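Local coordinates for uncharacterized protein (Bacteroides ovatus, PDB 3P02), which is of unknown function but joins an N-terminal beta domain of the E-set clan to a C-terminal antiparallel beta-sheet domain of the BT_3044-like family, at residues Phe154-Arg160 and Ser312-Trp317; Val27-Tyr31 and Pro306-Gln310; Asp206-Tyr210 and Phe276-Thr280. All blocks are in the same frame, centred on the assembly; numbering follows the deposited sequence.

Interaction 1 (Phe154-Arg160 and Ser312-Trp317); sequences FNEFSGR and SDSKWW. With EDO (1,2-ethanediol), chain C.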
# COMPACT_ATOMS: atom_id res chain seq x y z
N PHE A 154 4.27 1.91 4.49
CA PHE A 154 3.68 1.89 5.81
C PHE A 154 4.50 2.77 6.73
O PHE A 154 5.68 3.00 6.47
CB PHE A 154 3.51 0.47 6.40
CG PHE A 154 4.78 -0.25 6.79
CD1 PHE A 154 5.58 -0.84 5.83
CD2 PHE A 154 5.12 -0.40 8.13
CE1 PHE A 154 6.70 -1.60 6.20
CE2 PHE A 154 6.25 -1.15 8.50
CZ PHE A 154 7.04 -1.74 7.53
N ASN A 155 3.85 3.30 7.77
CA ASN A 155 4.60 4.01 8.79
C ASN A 155 3.95 3.60 10.13
O ASN A 155 3.10 2.71 10.14
CB ASN A 155 4.64 5.53 8.52
CG ASN A 155 3.28 6.18 8.52
OD1 ASN A 155 2.35 5.72 9.15
ND2 ASN A 155 3.16 7.31 7.85
N GLU A 156 4.33 4.21 11.25
CA GLU A 156 3.77 3.85 12.56
C GLU A 156 2.25 4.06 12.62
O GLU A 156 1.58 3.39 13.40
CB GLU A 156 4.43 4.69 13.66
CG GLU A 156 3.89 4.43 15.05
CD GLU A 156 4.53 5.20 16.18
OE1 GLU A 156 5.47 5.98 15.93
OE2 GLU A 156 4.05 5.04 17.33
N PHE A 157 1.73 4.97 11.80
CA PHE A 157 0.33 5.40 11.89
C PHE A 157 -0.55 5.04 10.73
O PHE A 157 -1.67 5.58 10.64
CB PHE A 157 0.36 6.95 11.95
CG PHE A 157 1.38 7.50 12.93
CD1 PHE A 157 1.18 7.38 14.30
CD2 PHE A 157 2.57 8.09 12.47
CE1 PHE A 157 2.14 7.85 15.20
CE2 PHE A 157 3.51 8.58 13.38
CZ PHE A 157 3.28 8.47 14.74
N SER A 158 -0.08 4.18 9.83
CA SER A 158 -0.82 3.90 8.60
C SER A 158 -1.59 2.60 8.62
O SER A 158 -1.45 1.76 9.50
CB SER A 158 0.15 3.90 7.42
OG SER A 158 1.04 2.79 7.51
N GLY A 159 -2.40 2.41 7.58
CA GLY A 159 -3.07 1.15 7.37
C GLY A 159 -4.56 1.15 7.60
O GLY A 159 -5.22 2.18 7.47
N ARG A 160 -5.06 -0.02 7.94
CA ARG A 160 -6.50 -0.26 8.02
C ARG A 160 -7.02 0.08 9.41
O ARG A 160 -6.91 -0.73 10.32
CB ARG A 160 -6.83 -1.72 7.63
CG ARG A 160 -6.37 -2.01 6.19
CD ARG A 160 -6.75 -3.42 5.74
NE ARG A 160 -6.08 -4.44 6.54
CZ ARG A 160 -6.66 -5.21 7.46
NH1 ARG A 160 -7.95 -5.06 7.76
NH2 ARG A 160 -5.95 -6.13 8.10
N SER A 312 -1.62 -9.60 7.86
CA SER A 312 -2.59 -8.50 7.82
C SER A 312 -3.13 -8.13 9.22
O SER A 312 -3.72 -7.03 9.35
CB SER A 312 -3.74 -8.85 6.87
OG SER A 312 -4.34 -10.08 7.26
N ASP A 313 -2.93 -8.99 10.26
CA ASP A 313 -3.38 -8.62 11.62
C ASP A 313 -2.53 -7.44 12.18
O ASP A 313 -2.92 -6.83 13.19
CB ASP A 313 -3.39 -9.81 12.58
CG ASP A 313 -4.54 -10.79 12.32
OD1 ASP A 313 -5.45 -10.45 11.53
OD2 ASP A 313 -4.56 -11.86 12.95
N SER A 314 -1.41 -7.07 11.47
CA SER A 314 -0.64 -5.88 11.80
C SER A 314 -1.44 -4.63 11.45
O SER A 314 -1.15 -3.55 11.95
CB SER A 314 0.67 -5.86 11.02
OG SER A 314 0.38 -5.70 9.64
N LYS A 315 -2.42 -4.80 10.53
CA LYS A 315 -3.28 -3.74 10.00
C LYS A 315 -2.50 -2.74 9.11
O LYS A 315 -3.09 -1.77 8.66
CB LYS A 315 -4.06 -2.98 11.10
CG LYS A 315 -4.76 -3.85 12.13
CD LYS A 315 -5.78 -4.84 11.52
CE LYS A 315 -6.29 -5.82 12.58
NZ LYS A 315 -7.14 -5.15 13.60
N TRP A 316 -1.21 -3.01 8.80
CA TRP A 316 -0.50 -2.11 7.88
C TRP A 316 -0.93 -2.40 6.43
O TRP A 316 -0.71 -1.59 5.54
CB TRP A 316 1.00 -2.32 8.00
CG TRP A 316 1.61 -1.62 9.16
CD1 TRP A 316 1.46 -0.31 9.52
CD2 TRP A 316 2.60 -2.17 10.03
NE1 TRP A 316 2.27 -0.03 10.60
CE2 TRP A 316 2.99 -1.15 10.93
CE3 TRP A 316 3.24 -3.42 10.12
CZ2 TRP A 316 3.98 -1.34 11.91
CZ3 TRP A 316 4.21 -3.61 11.09
CH2 TRP A 316 4.57 -2.58 11.98
N TRP A 317 -1.47 -3.61 6.22
CA TRP A 317 -1.94 -4.13 4.93
C TRP A 317 -2.98 -5.22 5.21
O TRP A 317 -3.35 -5.40 6.39
CB TRP A 317 -0.76 -4.67 4.06
CG TRP A 317 0.27 -5.39 4.88
CD1 TRP A 317 0.18 -6.65 5.39
CD2 TRP A 317 1.53 -4.86 5.34
NE1 TRP A 317 1.31 -6.95 6.12
CE2 TRP A 317 2.16 -5.87 6.10
CE3 TRP A 317 2.20 -3.63 5.15
CZ2 TRP A 317 3.39 -5.66 6.74
CZ3 TRP A 317 3.42 -3.44 5.78
CH2 TRP A 317 3.99 -4.44 6.58
OXT TRP A 317 -3.46 -5.87 4.24
C1 EDO C . -9.68 -2.26 11.55
O1 EDO C . -8.28 -2.21 11.81
C2 EDO C . -10.04 -3.65 11.07
O2 EDO C . -9.59 -4.63 12.01
O HOH W 1 0.22 0.99 5.60
O HOH W 2 -7.00 -8.13 9.75

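Interaction 2 (Val27-Tyr31 and Pro306-Gln310); sequences VHVRY and PDEDQ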
# COMPACT_ATOMS: atom_id res chain seq x y z
N VAL A 27 5.11 -5.65 -1.78
CA VAL A 27 6.44 -5.38 -1.22
C VAL A 27 6.24 -4.33 -0.15
O VAL A 27 5.89 -3.20 -0.46
CB VAL A 27 7.43 -4.93 -2.33
CG1 VAL A 27 8.78 -4.54 -1.72
CG2 VAL A 27 7.64 -6.04 -3.38
N HIS A 28 6.45 -4.71 1.11
CA HIS A 28 6.18 -3.80 2.22
C HIS A 28 7.36 -2.89 2.49
O HIS A 28 8.44 -3.35 2.82
CB HIS A 28 5.85 -4.63 3.47
CG HIS A 28 4.70 -5.57 3.27
ND1 HIS A 28 4.71 -6.83 3.82
CD2 HIS A 28 3.56 -5.39 2.57
CE1 HIS A 28 3.56 -7.37 3.46
NE2 HIS A 28 2.84 -6.55 2.69
N VAL A 29 7.14 -1.57 2.33
CA VAL A 29 8.22 -0.59 2.44
C VAL A 29 7.92 0.43 3.55
O VAL A 29 6.99 1.24 3.40
CB VAL A 29 8.50 0.13 1.08
CG1 VAL A 29 9.70 1.08 1.23
CG2 VAL A 29 8.76 -0.89 -0.05
N ARG A 30 8.77 0.47 4.59
CA ARG A 30 8.60 1.47 5.64
C ARG A 30 9.02 2.86 5.19
O ARG A 30 10.14 3.02 4.69
CB ARG A 30 9.36 1.11 6.92
CG ARG A 30 9.06 2.16 8.01
CD ARG A 30 9.73 1.86 9.31
NE ARG A 30 9.02 0.85 10.10
CZ ARG A 30 8.02 1.09 10.94
NH1 ARG A 30 7.46 2.29 10.99
NH2 ARG A 30 7.51 0.10 11.66
N TYR A 31 8.15 3.85 5.43
CA TYR A 31 8.47 5.25 5.26
C TYR A 31 9.00 5.75 6.61
O TYR A 31 8.20 5.99 7.55
CB TYR A 31 7.26 6.09 4.79
CG TYR A 31 7.64 7.28 3.92
CD1 TYR A 31 8.52 8.26 4.38
CD2 TYR A 31 7.10 7.44 2.65
CE1 TYR A 31 8.88 9.34 3.57
CE2 TYR A 31 7.46 8.51 1.83
CZ TYR A 31 8.32 9.48 2.31
OH TYR A 31 8.67 10.52 1.48
N PRO A 306 10.43 -9.55 11.42
CA PRO A 306 10.55 -8.16 10.96
C PRO A 306 9.17 -7.55 10.63
O PRO A 306 8.21 -8.27 10.27
CB PRO A 306 11.38 -8.28 9.67
CG PRO A 306 12.15 -9.54 9.85
CD PRO A 306 11.20 -10.46 10.54
N ASP A 307 9.08 -6.22 10.69
CA ASP A 307 7.81 -5.51 10.38
C ASP A 307 7.26 -5.90 9.01
O ASP A 307 6.05 -6.07 8.85
CB ASP A 307 8.03 -4.00 10.39
CG ASP A 307 8.36 -3.43 11.75
OD1 ASP A 307 7.98 -4.06 12.77
OD2 ASP A 307 8.97 -2.35 11.80
N GLU A 308 8.16 -6.04 8.01
CA GLU A 308 7.74 -6.33 6.63
C GLU A 308 7.16 -7.72 6.45
O GLU A 308 6.46 -7.95 5.45
CB GLU A 308 8.93 -6.15 5.66
CG GLU A 308 9.50 -4.75 5.67
CD GLU A 308 10.40 -4.36 6.83
OE1 GLU A 308 10.87 -5.26 7.57
OE2 GLU A 308 10.57 -3.14 7.03
N ASP A 309 7.43 -8.64 7.40
CA ASP A 309 6.96 -10.02 7.33
C ASP A 309 5.70 -10.22 8.14
O ASP A 309 5.21 -11.35 8.24
CB ASP A 309 8.05 -10.97 7.78
CG ASP A 309 9.26 -10.93 6.87
OD1 ASP A 309 9.08 -10.75 5.64
OD2 ASP A 309 10.38 -10.98 7.38
N GLN A 310 5.14 -9.13 8.74
CA GLN A 310 3.89 -9.29 9.51
C GLN A 310 2.75 -9.61 8.59
O GLN A 310 2.73 -9.14 7.45
CB GLN A 310 3.55 -8.03 10.31
CG GLN A 310 4.65 -7.62 11.33
CD GLN A 310 4.84 -8.60 12.46
OE1 GLN A 310 3.89 -9.22 12.94
NE2 GLN A 310 6.10 -8.80 12.87
O HOH W 3 10.62 -1.60 4.80
O HOH W 4 10.46 -1.58 9.48

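Interaction 3 (Asp206-Tyr210 and Phe276-Thr280); sequences DRINY and FVDYT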
# COMPACT_ATOMS: atom_id res chain seq x y z
N ASP A 206 -13.03 9.59 -8.16
CA ASP A 206 -12.80 10.97 -7.71
C ASP A 206 -12.06 11.08 -6.37
O ASP A 206 -12.02 12.16 -5.79
CB ASP A 206 -14.17 11.70 -7.59
CG ASP A 206 -15.10 11.15 -6.52
OD1 ASP A 206 -14.64 10.31 -5.68
OD2 ASP A 206 -16.29 11.53 -6.52
N ARG A 207 -11.41 9.97 -5.91
CA ARG A 207 -10.85 9.97 -4.55
C ARG A 207 -9.86 11.11 -4.23
O ARG A 207 -9.90 11.62 -3.12
CB ARG A 207 -10.21 8.61 -4.24
CG ARG A 207 -8.98 8.29 -5.07
CD ARG A 207 -8.60 6.84 -4.89
NE ARG A 207 -7.40 6.52 -5.67
CZ ARG A 207 -7.41 6.28 -6.97
NH1 ARG A 207 -8.56 6.29 -7.64
NH2 ARG A 207 -6.29 5.97 -7.60
N ILE A 208 -8.98 11.51 -5.18
CA ILE A 208 -8.01 12.58 -4.82
C ILE A 208 -8.72 13.86 -4.35
O ILE A 208 -8.20 14.56 -3.50
CB ILE A 208 -7.07 12.88 -6.01
CG1 ILE A 208 -6.18 11.66 -6.28
CG2 ILE A 208 -6.23 14.15 -5.74
CD1 ILE A 208 -5.28 11.81 -7.63
N ASN A 209 -9.91 14.15 -4.90
CA ASN A 209 -10.66 15.35 -4.49
C ASN A 209 -11.06 15.36 -3.02
O ASN A 209 -11.44 16.42 -2.51
CB ASN A 209 -11.95 15.42 -5.30
CG ASN A 209 -11.70 15.51 -6.77
OD1 ASN A 209 -10.74 16.16 -7.20
ND2 ASN A 209 -12.62 14.98 -7.55
N TYR A 210 -11.05 14.16 -2.38
CA TYR A 210 -11.58 13.99 -1.02
C TYR A 210 -10.48 13.68 -0.00
O TYR A 210 -10.78 13.27 1.11
CB TYR A 210 -12.68 12.89 -1.03
CG TYR A 210 -13.86 13.41 -1.82
CD1 TYR A 210 -14.77 14.30 -1.24
CD2 TYR A 210 -14.00 13.13 -3.18
CE1 TYR A 210 -15.77 14.91 -1.99
CE2 TYR A 210 -15.00 13.74 -3.95
CZ TYR A 210 -15.89 14.61 -3.34
OH TYR A 210 -16.87 15.21 -4.09
N PHE A 276 -17.38 19.25 5.02
CA PHE A 276 -16.83 19.17 3.67
C PHE A 276 -17.99 19.03 2.73
O PHE A 276 -19.10 18.68 3.16
CB PHE A 276 -15.83 18.02 3.49
CG PHE A 276 -16.50 16.68 3.37
CD1 PHE A 276 -16.92 15.99 4.51
CD2 PHE A 276 -16.73 16.12 2.11
CE1 PHE A 276 -17.60 14.77 4.38
CE2 PHE A 276 -17.43 14.92 1.98
CZ PHE A 276 -17.84 14.24 3.12
N VAL A 277 -17.74 19.27 1.45
CA VAL A 277 -18.78 19.18 0.44
C VAL A 277 -18.47 18.04 -0.53
O VAL A 277 -17.32 17.91 -0.98
CB VAL A 277 -18.85 20.55 -0.30
CG1 VAL A 277 -19.81 20.49 -1.49
CG2 VAL A 277 -19.25 21.68 0.65
N ASP A 278 -19.49 17.26 -0.87
CA ASP A 278 -19.41 16.24 -1.90
C ASP A 278 -19.98 16.93 -3.14
O ASP A 278 -21.21 17.14 -3.23
CB ASP A 278 -20.18 14.98 -1.51
CG ASP A 278 -20.20 13.93 -2.60
OD1 ASP A 278 -19.97 14.29 -3.81
OD2 ASP A 278 -20.47 12.76 -2.28
N TYR A 279 -19.12 17.35 -4.07
CA TYR A 279 -19.59 18.09 -5.25
C TYR A 279 -19.52 17.21 -6.52
O TYR A 279 -19.61 17.74 -7.63
CB TYR A 279 -18.75 19.39 -5.41
CG TYR A 279 -17.27 19.14 -5.64
CD1 TYR A 279 -16.41 18.89 -4.58
CD2 TYR A 279 -16.73 19.19 -6.93
CE1 TYR A 279 -15.06 18.63 -4.79
CE2 TYR A 279 -15.38 18.97 -7.15
CZ TYR A 279 -14.54 18.70 -6.08
OH TYR A 279 -13.20 18.46 -6.29
N THR A 280 -19.34 15.87 -6.36
CA THR A 280 -19.18 15.02 -7.54
C THR A 280 -20.10 13.79 -7.57
O THR A 280 -20.28 13.25 -8.66
CB THR A 280 -17.71 14.54 -7.66
OG1 THR A 280 -17.32 13.91 -6.44
CG2 THR A 280 -16.73 15.70 -7.96
O HOH W 5 -12.14 18.88 -8.63

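Interaction 1 (Phe154-Arg160 and Ser312-Trp317)
F154, W316 and W317 meet in an aromatic cluster at the junction of the two beta domains, where the C-terminal tail folds back over the turn between strands 146-154 and 159-162. The two indoles approach the phenylalanine differently. W317 points its six-membered edge at the F154 ring face in a T-shaped pair, planes at 89°, with CZ3 of W317 lying 3.4 Å from CD1 of F154. W316 instead receives F154 CD2 over its ring face, and the two planes are inclined at 47°, neither stacked nor perpendicular. The first torsion of F154 (chi1 70°) turns its ring toward both indoles, while its CB separately makes a CH-pi contact over the five-membered ring of W316.

Backbone and indole polar groups hold the turn against the tail. R160 N donates to K315 O at 2.7 Å, while W316 NE1 makes only a weak, bent bond to N155 O. Next to them the CA of G159 lies 3.2 Å from K315 O, and the backbone angles there by themselves call for glycine. A water links S158 OG to W316 O.

Charge dominates the other end. The R160 chain bends at chi3 and grips the terminal carboxylate side-on, NE and NH2 both reaching O of W317 from the same face of its plane; a salt bridge to OXT is long. E182 takes NH1 of the same guanidinium, and R299 binds the carbonyls of E156, S158 and S314. NE of R160 stands 2.9 Å from O of W317, well above the carboxylate plane rather than within it.

Interaction 2 (Val27-Tyr31 and Pro306-Gln310)
H28 and E308 are joined by a short, nearly straight bond from a ring nitrogen to a main-chain oxygen. The first torsion of H28 (chi1 -57°) sets the ring beside the backbone N, and its rotation about CB-CG presents ND1, which donates to E308 O at 2.6 Å (172° at the hydrogen). The acceptor lies in the imidazole plane, so the bond, with the stack on W317, probably helps hold the ring's rotation.

Two residues on, R30 starts out extended, CG anti to its backbone N, then bends at chi3, bringing the edge of the guanidinium to D307. NH2 of R30 forms a salt bridge with OD2 of D307 at 2.9 Å. The oxygen lies close to the guanidinium plane, yet the nitrogen meets the carboxylate from above its plane, and the two flat groups are turned 64° apart.

Here strand 25-30, an outer strand of the N-terminal mixed sheet and parallel to its neighbour 146-154, receives a 3-10 turn, 307-309, from the C-terminal tail.

With CG beside its backbone N, E308 brings CG to 3.3 Å from H28 O, and the bend at chi2 turns the carboxylate toward two waters. One donates to OE2 of E308 and accepts from R30 N, and the second accepts from R30 NE while donating to OE2 of E308 and to OD2 of D307, with 2.9 Å between this water and R30 NE.

Interaction 3 (Asp206-Tyr210 and Phe276-Thr280)
Y210 sends its hydroxyl end toward 276-280, where strand 262-278 gives way to an Asx turn in which D278 OD1 accepts from T280 N. The contact joins this turn to the loop ahead of strand 211-220, which carries a 3-10 turn, within the C-terminal antiparallel sheet domain.

The close-packed part lies around the phenol. With CG of Y210 anti to the carbonyl carbon (chi1 -67°), the ring reaches across so that V277 O, the CA of D278, Y279 N and T280 OG1 lie along its edge. Its hydroxyl donates to T280 OG1 at 2.7 Å and accepts a weak bond from Y279 N. T280 OG1 passes the chain on, donating to D206 OD2 at 2.6 Å from above the carboxylate plane. R200 forms salt bridges with both D206 and D278, probably easing their proximity, and makes a cation-pi contact with Y210; OD2 of D278 also bonds to S281 OG. At the foot of the phenol, CD1 of Y210 lies 4.2 Å from CE2 of F276. A phenylalanine in place of Y210 would probably keep much of the ring packing but cost T280 OG1 its phenol donor, leaving a weak bond from R200, and Y279 N its weak acceptor.

The outer side, at N209 and Y279, is looser. Their side chains cross at about a right angle, and the phenol oxygen of Y279, hydrogen-bonded to N236, rests against the amide without bonding to it. A water bridges them unevenly, 2.6 Å from OH of Y279 and 3.4 Å, a weak bond, from OD1 of N209.

Followed from the N terminus, the chain shows how a tail can tie domains together. Strand 25-30 comes first and waits some 275 residues for 306-310, which closes interaction 2. In between, the chain leaves the N-terminal domain through 154-160, whose partner is the terminal 312-317, so interactions 1 and 2 cross. They adjoin, with centres 9 Å apart: F154 O probably bonds to Y31 N, and W317 NE1 to Q310 O. Together they fasten the tail across the junction of the domains. Interaction 3 closes a shorter loop lying wholly within both longer ones; it joins parts of the C-terminal domain, and its centre is about 25 Å from that of interaction 1.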